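Local coordinates for UPF0311 protein CA_C3321 (Clostridium acetobutylicum ATCC 824, PDB 3G7G) that is of unknown function, belongs to the UPF0311 (DUF3237) family and forms a two-fold symmetric interface between two chains of a four-copy deposited assembly, at the interface of chains A and B. Residues are numbered along the deposited sequence; one frame, centred on the assembly and turned at random. Chains: chain A/B, UPF0311 protein CA_C3321.

The interface of chains A and B. Residues chain A 9, 138, 157-158; chain B 117, 119, 140, 142.
B:Tyr117 reaches across to A:Ile138 and A:Ile157 with its phenol oxygen, which serves as both acceptor and donor. The backbone N of A:Ile138 gives a nearly straight hydrogen bond (164° at H) to OH of B:Tyr117 at 2.7 Å. In turn, OH of B:Tyr117 donates to the backbone O of A:Ile157 at 2.7 Å. The O of A:Ile157 lies at the edge of the phenol ring, in its plane, whereas the hydroxyl meets it tilted 31° out of the carbonyl plane. Two backbone groups of chain A thus grip one side-chain oxygen and limit how the hydroxyl can turn.

Beside this polar clasp, B:Arg119 uses both its aliphatic chain and its guanidinium end. CB of B:Arg119 lies 3.9 Å from CG1 of A:Ile138, and CD of B:Arg119 lies 3.9 Å from CG2 of A:Ile157. The bend at chi2 (-77°) turns the outer chain toward the C-terminal residue, where NH2 of B:Arg119 makes a weak, bent hydrogen bond to O of A:Ser158 (3.4 Å). Further along, the end of A:Met9 crosses B:Val140 obliquely, CE of A:Met9 lying 3.4 Å from CG1 of B:Val140; the placement of CE is doubtful, because it comes too close to B:Cys142.

Within chain B, B:Arg119 also braces the tyrosine, and B:Cys142 SG lies over one guanidinium face toward its rim. Strands 117-126 and 139-144 present this surface to the end of strand 150-157 and adjoining loops of chain A. The two-fold repeats the patch with chains exchanged, although the interface may not be the biological one. Over one face of the B:Tyr117 ring, CG of B:Arg119 stands 3.4 Å above the ring plane, displaced toward the rim.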
loop_
_atom_site.group_PDB
_atom_site.type_symbol
_atom_site.label_atom_id
_atom_site.label_comp_id
_atom_site.label_asym_id
_atom_site.label_seq_id
_atom_site.Cartn_x
_atom_site.Cartn_y
_atom_site.Cartn_z
ATOM N N MET A 9 20.518 -15.794 -7.779
ATOM C CA MET A 9 19.184 -15.458 -8.209
ATOM C C MET A 9 18.945 -15.929 -9.642
ATOM O O MET A 9 19.619 -15.488 -10.588
ATOM C CB MET A 9 18.956 -13.958 -8.122
ATOM C CG MET A 9 17.583 -13.547 -8.623
ATOM S SD MET A 9 17.215 -11.928 -8.048
ATOM C CE MET A 9 16.889 -12.372 -6.378
ATOM N N ILE A 138 7.254 -13.880 -7.023
ATOM C CA ILE A 138 7.780 -12.516 -7.180
ATOM C C ILE A 138 8.277 -12.317 -8.616
ATOM O O ILE A 138 8.861 -13.225 -9.254
ATOM C CB ILE A 138 8.870 -12.157 -6.118
ATOM C CG1 ILE A 138 8.286 -12.206 -4.702
ATOM C CG2 ILE A 138 9.495 -10.763 -6.378
ATOM C CD1 ILE A 138 7.199 -11.297 -4.434
ATOM N N ILE A 157 10.825 -14.416 -10.725
ATOM C CA ILE A 157 11.967 -14.766 -9.881
ATOM C C ILE A 157 11.720 -16.182 -9.384
ATOM O O ILE A 157 10.675 -16.485 -8.785
ATOM C CB ILE A 157 12.147 -13.777 -8.694
ATOM C CG1 ILE A 157 12.379 -12.344 -9.210
ATOM C CG2 ILE A 157 13.230 -14.235 -7.698
ATOM C CD1 ILE A 157 13.580 -12.154 -10.072
ATOM N N SER A 158 12.703 -17.038 -9.664
ATOM C CA SER A 158 12.685 -18.421 -9.243
ATOM C C SER A 158 13.288 -18.550 -7.847
ATOM O O SER A 158 12.920 -19.490 -7.121
ATOM C CB SER A 158 13.487 -19.295 -10.219
ATOM O OG SER A 158 13.264 -18.900 -11.565
ATOM N N TYR B 117 9.472 -21.760 -1.599
ATOM C CA TYR B 117 9.795 -20.642 -2.442
ATOM C C TYR B 117 9.678 -19.434 -1.511
ATOM O O TYR B 117 8.634 -19.213 -0.952
ATOM C CB TYR B 117 8.825 -20.569 -3.612
ATOM C CG TYR B 117 8.926 -19.296 -4.424
ATOM C CD1 TYR B 117 9.708 -19.240 -5.561
ATOM C CD2 TYR B 117 8.216 -18.160 -4.056
ATOM C CE1 TYR B 117 9.812 -18.092 -6.305
ATOM C CE2 TYR B 117 8.313 -17.010 -4.777
ATOM C CZ TYR B 117 9.095 -16.969 -5.921
ATOM O OH TYR B 117 9.185 -15.797 -6.649
ATOM N N ARG B 119 10.758 -15.433 -1.329
ATOM C CA ARG B 119 11.288 -14.273 -2.005
ATOM C C ARG B 119 10.541 -13.025 -1.591
ATOM O O ARG B 119 9.334 -13.050 -1.291
ATOM C CB ARG B 119 11.200 -14.443 -3.530
ATOM C CG ARG B 119 11.714 -15.740 -4.081
ATOM C CD ARG B 119 13.180 -15.688 -4.105
ATOM N NE ARG B 119 13.819 -16.842 -4.709
ATOM C CZ ARG B 119 14.650 -17.675 -4.087
ATOM N NH1 ARG B 119 14.947 -17.543 -2.789
ATOM N NH2 ARG B 119 15.222 -18.641 -4.777
ATOM N N VAL B 140 15.511 -7.188 -5.139
ATOM C CA VAL B 140 14.893 -8.471 -4.783
ATOM C C VAL B 140 15.768 -9.098 -3.682
ATOM O O VAL B 140 17.001 -8.917 -3.646
ATOM C CB VAL B 140 14.810 -9.436 -6.008
ATOM C CG1 VAL B 140 13.999 -10.730 -5.673
ATOM C CG2 VAL B 140 14.194 -8.720 -7.203
ATOM N N CYS B 142 16.393 -12.925 -1.922
ATOM C CA CYS B 142 16.211 -14.376 -1.851
ATOM C C CYS B 142 16.446 -14.827 -0.418
ATOM O O CYS B 142 17.510 -14.574 0.135
ATOM C CB CYS B 142 17.184 -15.103 -2.794
ATOM S SG CYS B 142 16.899 -14.774 -4.576
#